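Local coordinates for protein metal-dependent hydrolase (Lactobacillus plantarum, PDB 2F6K) that probably acts as a metal-dependent decarboxylase of the amidohydrolase superfamily, binding manganese in this structure and related to the enzyme that decarboxylates aminocarboxymuconate semialdehyde in tryptophan breakdown, at residues 40-43 and 44-47; 208-211 and 212-216; 141-144 and 145-149. All coordinates share one frame; numbering follows the deposited sequence.

Contact 1 (40-43 and 44-47)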
loop_
_atom_site.group_PDB
_atom_site.type_symbol
_atom_site.label_atom_id
_atom_site.label_comp_id
_atom_site.label_asym_id
_atom_site.label_seq_id
_atom_site.Cartn_x
_atom_site.Cartn_y
_atom_site.Cartn_z
ATOM N N THR A 40 19.717 -32.579 1.274
ATOM C CA THR A 40 19.697 -32.296 2.705
ATOM C C THR A 40 20.515 -33.345 3.474
ATOM O O THR A 40 21.351 -33.026 4.328
ATOM C CB THR A 40 18.251 -32.322 3.249
ATOM O OG1 THR A 40 17.498 -31.254 2.665
ATOM C CG2 THR A 40 18.242 -32.199 4.777
ATOM N N LEU A 41 20.246 -34.609 3.172
ATOM C CA LEU A 41 20.940 -35.703 3.826
ATOM C C LEU A 41 22.465 -35.654 3.638
ATOM O O LEU A 41 23.222 -35.869 4.589
ATOM C CB LEU A 41 20.380 -37.040 3.325
ATOM C CG LEU A 41 18.960 -37.374 3.798
ATOM C CD1 LEU A 41 18.391 -38.536 2.976
ATOM C CD2 LEU A 41 18.986 -37.708 5.293
ATOM N N ASN A 42 22.922 -35.379 2.421
ATOM C CA ASN A 42 24.356 -35.294 2.169
ATOM C C ASN A 42 24.929 -34.065 2.901
ATOM O O ASN A 42 26.067 -34.090 3.390
ATOM C CB ASN A 42 24.621 -35.196 0.666
ATOM C CG ASN A 42 26.080 -35.378 0.321
ATOM O OD1 ASN A 42 26.604 -36.478 0.431
ATOM N ND2 ASN A 42 26.746 -34.299 -0.090
ATOM N N PHE A 43 24.149 -32.986 2.980
ATOM C CA PHE A 43 24.614 -31.798 3.694
ATOM C C PHE A 43 24.786 -32.149 5.173
ATOM O O PHE A 43 25.720 -31.682 5.838
ATOM C CB PHE A 43 23.611 -30.651 3.582
ATOM C CG PHE A 43 24.012 -29.417 4.357
ATOM C CD1 PHE A 43 24.973 -28.539 3.852
ATOM C CD2 PHE A 43 23.418 -29.123 5.584
ATOM C CE1 PHE A 43 25.334 -27.379 4.558
ATOM C CE2 PHE A 43 23.769 -27.967 6.300
ATOM C CZ PHE A 43 24.728 -27.094 5.784
HETATM N N MSE A 44 23.873 -32.967 5.687
HETATM C CA MSE A 44 23.911 -33.384 7.084
HETATM C C MSE A 44 25.155 -34.210 7.396
HETATM O O MSE A 44 25.793 -33.998 8.428
HETATM C CB MSE A 44 22.647 -34.171 7.427
HETATM C CG MSE A 44 21.409 -33.298 7.541
HETATM SE SE MSE A 44 19.778 -34.330 7.698
HETATM C CE MSE A 44 20.042 -35.018 9.494
ATOM N N ARG A 45 25.500 -35.150 6.519
ATOM C CA ARG A 45 26.699 -35.958 6.746
ATOM C C ARG A 45 27.948 -35.074 6.710
ATOM O O ARG A 45 28.830 -35.195 7.564
ATOM C CB ARG A 45 26.829 -37.062 5.691
ATOM C CG ARG A 45 25.727 -38.109 5.736
ATOM C CD ARG A 45 25.962 -39.206 4.702
ATOM N NE ARG A 45 24.840 -39.350 3.777
ATOM C CZ ARG A 45 24.862 -38.935 2.516
ATOM N NH1 ARG A 45 25.948 -38.360 2.034
ATOM N NH2 ARG A 45 23.794 -39.073 1.746
ATOM N N ASP A 46 28.007 -34.172 5.734
ATOM C CA ASP A 46 29.158 -33.282 5.586
ATOM C C ASP A 46 29.295 -32.198 6.650
ATOM O O ASP A 46 30.332 -31.545 6.726
ATOM C CB ASP A 46 29.140 -32.614 4.209
ATOM C CG ASP A 46 29.238 -33.612 3.073
ATOM O OD1 ASP A 46 29.762 -34.731 3.288
ATOM O OD2 ASP A 46 28.803 -33.271 1.954
ATOM N N ASN A 47 28.266 -32.000 7.469
ATOM C CA ASN A 47 28.326 -30.957 8.490
ATOM C C ASN A 47 28.001 -31.410 9.906
ATOM O O ASN A 47 27.613 -30.604 10.751
ATOM C CB ASN A 47 27.413 -29.809 8.082
ATOM C CG ASN A 47 27.931 -29.076 6.863
ATOM O OD1 ASN A 47 28.848 -28.258 6.965
ATOM N ND2 ASN A 47 27.365 -29.382 5.698
#
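Asn42 and Arg45 meet on the outer side of the last turns of helix 37-46. The polar contact between them is weak: Arg45 NH1 donates to Asn42 OD1 at 2.6 Å, but the N-H points well off the line, at 128°. With its CG anti to the backbone N (chi1 -169°), Asn42 lifts its amide toward the guanidinium, which has bent back over the helix so that one face lies above Asn42 CA. The two side chains cross at about a right angle. On the other flank of the amide, Asp46 OD2 comes within 3.1 Å of Asn42 ND2, at an angle too poor for a hydrogen bond.

A firmer polar bond closes the helix end. Asn47 ND2 donates to Phe43 O at 2.8 Å, with that oxygen in the plane of the asparagine amide. The same nitrogen lies 3.0 Å above the plane of the Phe43 ring, displaced toward its rim, so one NH2 group meets both a carbonyl and an aromatic face.

Routine i to i+4 backbone bonds hold the turn: Met44 N to Thr40 O, Arg45 N to Leu41 O, and Asp46 N to Asn42 O at 3.0 Å.

The apolar contacts lie on the inner side. Met44, a selenomethionine, runs beside Thr40, its SE 3.9 Å from Thr40 CG2, and approaches Leu41 CD2 at 4.2 Å. Thr40 OG1 bonds Trp35 NE1.

This helix packs on the barrel sheet: Met44 rests on Ile49 and Ser52 of strand 49-55 and on Leu91 of strand 91-95, a strand Leu41 also touches, while Phe43 lies against Leu272 and Ser275 of helix 272-284, which also supplies Arg276 to Asp46 O.

Contact 2 (208-211 and 212-216)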
loop_
_atom_site.group_PDB
_atom_site.type_symbol
_atom_site.label_atom_id
_atom_site.label_comp_id
_atom_site.label_asym_id
_atom_site.label_seq_id
_atom_site.Cartn_x
_atom_site.Cartn_y
_atom_site.Cartn_z
ATOM N N ALA A 208 15.355 -11.500 14.656
ATOM C CA ALA A 208 15.361 -10.388 13.716
ATOM C C ALA A 208 15.792 -9.103 14.424
ATOM O O ALA A 208 16.924 -9.014 14.893
ATOM C CB ALA A 208 13.981 -10.226 13.088
ATOM N N PHE A 209 14.896 -8.125 14.524
ATOM C CA PHE A 209 15.214 -6.848 15.169
ATOM C C PHE A 209 14.811 -6.753 16.638
ATOM O O PHE A 209 14.959 -5.689 17.253
ATOM C CB PHE A 209 14.542 -5.694 14.420
ATOM C CG PHE A 209 15.040 -5.501 13.013
ATOM C CD1 PHE A 209 14.168 -5.081 12.014
ATOM C CD2 PHE A 209 16.371 -5.759 12.684
ATOM C CE1 PHE A 209 14.605 -4.926 10.708
ATOM C CE2 PHE A 209 16.820 -5.605 11.376
ATOM C CZ PHE A 209 15.930 -5.188 10.382
ATOM N N LEU A 210 14.293 -7.839 17.206
ATOM C CA LEU A 210 13.882 -7.794 18.604
ATOM C C LEU A 210 15.016 -7.325 19.528
ATOM O O LEU A 210 14.780 -6.572 20.472
ATOM C CB LEU A 210 13.357 -9.163 19.052
ATOM C CG LEU A 210 12.148 -9.670 18.256
ATOM C CD1 LEU A 210 11.516 -10.870 18.967
ATOM C CD2 LEU A 210 11.132 -8.545 18.105
ATOM N N GLY A 211 16.243 -7.755 19.240
ATOM C CA GLY A 211 17.382 -7.358 20.047
ATOM C C GLY A 211 17.496 -5.855 20.235
ATOM O O GLY A 211 18.035 -5.392 21.238
ATOM N N ILE A 212 16.987 -5.083 19.280
ATOM C CA ILE A 212 17.049 -3.628 19.386
ATOM C C ILE A 212 15.731 -2.913 19.734
ATOM O O ILE A 212 15.743 -1.923 20.467
ATOM C CB ILE A 212 17.609 -3.013 18.090
ATOM C CG1 ILE A 212 19.088 -3.388 17.949
ATOM C CG2 ILE A 212 17.408 -1.491 18.091
ATOM C CD1 ILE A 212 19.760 -2.805 16.704
ATOM N N VAL A 213 14.599 -3.391 19.224
ATOM C CA VAL A 213 13.332 -2.714 19.519
ATOM C C VAL A 213 12.755 -2.961 20.906
ATOM O O VAL A 213 12.073 -2.093 21.459
ATOM C CB VAL A 213 12.225 -3.063 18.491
ATOM C CG1 VAL A 213 12.482 -2.338 17.207
ATOM C CG2 VAL A 213 12.172 -4.565 18.255
ATOM N N ASP A 214 13.021 -4.135 21.466
ATOM C CA ASP A 214 12.493 -4.464 22.787
ATOM C C ASP A 214 12.628 -3.317 23.783
ATOM O O ASP A 214 11.644 -2.910 24.402
ATOM C CB ASP A 214 13.166 -5.730 23.344
ATOM C CG ASP A 214 12.636 -7.005 22.699
ATOM O OD1 ASP A 214 11.735 -6.899 21.837
ATOM O OD2 ASP A 214 13.116 -8.107 23.051
ATOM N N ASP A 215 13.827 -2.771 23.912
ATOM C CA ASP A 215 14.064 -1.690 24.855
ATOM C C ASP A 215 13.302 -0.432 24.520
ATOM O O ASP A 215 13.021 0.385 25.395
ATOM C CB ASP A 215 15.557 -1.392 24.920
ATOM C CG ASP A 215 16.344 -2.565 25.454
ATOM O OD1 ASP A 215 17.448 -2.827 24.939
ATOM O OD2 ASP A 215 15.852 -3.231 26.397
ATOM N N ARG A 216 12.949 -0.287 23.254
ATOM C CA ARG A 216 12.231 0.893 22.804
ATOM C C ARG A 216 10.733 0.794 23.070
ATOM O O ARG A 216 10.085 1.789 23.397
ATOM C CB ARG A 216 12.481 1.094 21.307
ATOM C CG ARG A 216 12.089 2.456 20.760
ATOM C CD ARG A 216 12.331 2.487 19.250
ATOM N NE ARG A 216 11.939 3.753 18.639
ATOM C CZ ARG A 216 12.574 4.903 18.834
ATOM N NH1 ARG A 216 13.638 4.948 19.622
ATOM N NH2 ARG A 216 12.138 6.010 18.248
#
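Leu210 and Val213 bring their methyls together one turn apart where helix 210-225 begins, CD2 of the leucine 4.1 Å from CG2 of the valine. That valine methyl is tucked in closely. It sits between the backbone N and the carbonyl carbon, which presses CG2 to within 3.2 Å of Phe209 O. Phe209 O is gripped twice, by Val213 N at 3.0 Å, almost in line with the carbonyl, and by Ile212 N from above its plane. Asp214 N bonds Leu210 O, and the aspartate folds back over the same oxygen, its CG 3.1 Å away. Both carboxylate oxygens thus stand near another acceptor, which would probably disfavour a full charge on the buried Asp214, whereas its place in the first turns of the helix would probably favour one.

Beyond this turn the grip slackens. The helix kinks where the N atoms of Asp215 and Arg216 make no bond to the turn before, although Arg216 N finds Val213 O at 2.7 Å. Both side chains are partly exposed and turn to the second subunit: Asp215 forms a salt bridge with Arg247 of the second subunit, and Arg216 NE donates to Pro172 O of that subunit.

Within the chain, Leu210 packs on Phe184 of helix 171-189 and Met233 of helix 229-235, while Phe209 meets Phe177 edge-to-face. Phe209 also stacks on Phe209 of the second subunit, placing the helix start in the interface with that subunit.

Contact 3 (141-144 and 145-149)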
loop_
_atom_site.group_PDB
_atom_site.type_symbol
_atom_site.label_atom_id
_atom_site.label_comp_id
_atom_site.label_asym_id
_atom_site.label_seq_id
_atom_site.Cartn_x
_atom_site.Cartn_y
_atom_site.Cartn_z
ATOM N N TYR A 141 -5.020 -21.378 17.502
ATOM C CA TYR A 141 -4.140 -21.258 18.663
ATOM C C TYR A 141 -4.587 -22.216 19.770
ATOM O O TYR A 141 -3.765 -22.906 20.377
ATOM C CB TYR A 141 -4.138 -19.820 19.206
ATOM C CG TYR A 141 -3.902 -18.761 18.159
ATOM C CD1 TYR A 141 -3.059 -19.002 17.071
ATOM C CD2 TYR A 141 -4.505 -17.513 18.262
ATOM C CE1 TYR A 141 -2.824 -18.027 16.108
ATOM C CE2 TYR A 141 -4.272 -16.527 17.306
ATOM C CZ TYR A 141 -3.433 -16.794 16.231
ATOM O OH TYR A 141 -3.209 -15.836 15.271
ATOM N N GLN A 142 -5.892 -22.263 20.020
ATOM C CA GLN A 142 -6.436 -23.136 21.054
ATOM C C GLN A 142 -6.053 -24.592 20.813
ATOM O O GLN A 142 -5.633 -25.284 21.734
ATOM C CB GLN A 142 -7.952 -22.987 21.114
ATOM C CG GLN A 142 -8.391 -21.558 21.330
ATOM C CD GLN A 142 -9.894 -21.393 21.261
ATOM O OE1 GLN A 142 -10.570 -22.055 20.470
ATOM N NE2 GLN A 142 -10.426 -20.495 22.077
ATOM N N GLU A 143 -6.191 -25.053 19.577
ATOM C CA GLU A 143 -5.836 -26.429 19.251
ATOM C C GLU A 143 -4.346 -26.679 19.450
ATOM O O GLU A 143 -3.937 -27.787 19.795
ATOM C CB GLU A 143 -6.207 -26.750 17.804
ATOM C CG GLU A 143 -7.704 -26.901 17.541
ATOM C CD GLU A 143 -8.350 -27.999 18.382
ATOM O OE1 GLU A 143 -7.646 -28.958 18.773
ATOM O OE2 GLU A 143 -9.568 -27.909 18.640
ATOM N N LEU A 144 -3.540 -25.643 19.226
ATOM C CA LEU A 144 -2.096 -25.754 19.371
ATOM C C LEU A 144 -1.682 -25.696 20.829
ATOM O O LEU A 144 -0.777 -26.411 21.250
ATOM C CB LEU A 144 -1.393 -24.641 18.581
ATOM C CG LEU A 144 -1.299 -24.840 17.063
ATOM C CD1 LEU A 144 -0.930 -23.534 16.369
ATOM C CD2 LEU A 144 -0.275 -25.914 16.765
ATOM N N ASP A 145 -2.345 -24.846 21.604
ATOM C CA ASP A 145 -2.008 -24.722 23.017
ATOM C C ASP A 145 -2.407 -25.982 23.781
ATOM O O ASP A 145 -1.733 -26.394 24.725
ATOM C CB ASP A 145 -2.705 -23.510 23.636
ATOM C CG ASP A 145 -2.159 -23.167 25.015
ATOM O OD1 ASP A 145 -1.008 -22.691 25.112
ATOM O OD2 ASP A 145 -2.877 -23.383 26.007
ATOM N N ALA A 146 -3.504 -26.601 23.368
ATOM C CA ALA A 146 -3.970 -27.807 24.035
ATOM C C ALA A 146 -2.965 -28.947 23.873
ATOM O O ALA A 146 -2.951 -29.892 24.664
ATOM C CB ALA A 146 -5.332 -28.216 23.485
ATOM N N ARG A 147 -2.123 -28.853 22.849
ATOM C CA ARG A 147 -1.129 -29.892 22.603
ATOM C C ARG A 147 0.280 -29.437 22.951
ATOM O O ARG A 147 1.244 -30.155 22.692
ATOM C CB ARG A 147 -1.188 -30.339 21.138
ATOM C CG ARG A 147 -2.544 -30.895 20.738
ATOM C CD ARG A 147 -2.676 -31.140 19.238
ATOM N NE ARG A 147 -3.898 -31.891 18.939
ATOM C CZ ARG A 147 -5.130 -31.401 19.046
ATOM N NH1 ARG A 147 -5.314 -30.146 19.437
ATOM N NH2 ARG A 147 -6.176 -32.177 18.794
ATOM N N GLN A 148 0.403 -28.255 23.551
ATOM C CA GLN A 148 1.723 -27.733 23.925
ATOM C C GLN A 148 2.632 -27.849 22.714
ATOM O O GLN A 148 3.791 -28.231 22.825
ATOM C CB GLN A 148 2.306 -28.554 25.073
ATOM C CG GLN A 148 1.558 -28.407 26.380
ATOM C CD GLN A 148 1.647 -29.651 27.234
ATOM O OE1 GLN A 148 1.095 -30.693 26.878
ATOM N NE2 GLN A 148 2.343 -29.555 28.366
ATOM N N ALA A 149 2.081 -27.514 21.555
ATOM C CA ALA A 149 2.791 -27.604 20.294
ATOM C C ALA A 149 3.919 -26.591 20.058
ATOM O O ALA A 149 3.923 -25.464 20.586
ATOM C CB ALA A 149 1.777 -27.516 19.154
#
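Arg147, just past the end of helix 138-145, lies alongside Glu143 of its last turn, both side chains pointing the same way. The arginine runs extended from CG to NE, and its NH1 then turns back to two acceptors of the one glutamate. It forms a salt bridge with Glu143 OE1 at 2.7 Å, meeting that oxygen nearly in line with its C-O bond, and a second bond with Glu143 O at 2.8 Å, in the guanidinium plane. A bend at chi2 (-59°) curls the carboxylate round to share this nitrogen. The other terminal nitrogen, NH2, pairs with Asp114 of helix 102-114. Were Arg147 replaced by alanine, the carboxylates of Glu143 and Asp114 would probably lose their shared cationic mate, and that of Glu143 would be freer to turn.

Behind the arginine the helix ends in a Schellman motif, with Gln148 at positive phi (50°) as its C' residue. Ala149 N reaches back to Leu144 O at 3.1 Å and Gln148 N to Asp145 O. Arg147 N also bonds Leu144 O, from the opposite face of that carbonyl. The apolar contact that commonly goes with the motif is present, Leu144 CD2 touching Ala149 CB at 3.5 Å.

Asp145 OD2 bonds Asn198 outside the turn. Taken together, the chemistry implies a helix end whose last carbonyls are largely satisfied within the turn, and an arginine whose charge is probably balanced by the two acids.

How the contacts relate
From the N terminus the order is contact 1, contact 3, contact 2; each is a local contact within one continuous stretch, so none closes a long loop and none nests in or crosses another. Contact 1 ends helix 37-46, just ahead of barrel strand 49-55. Contact 3 ends helix 138-145 and leads into strand 150-154, which carries the manganese ligand His154. At 208-216 the opposite event occurs: a helix starts after strand 200-203, on the surface facing the second subunit. The three lie apart round the parallel barrel, with centres 27 to 34 Å from one another, and tie its outer helices to different neighbours.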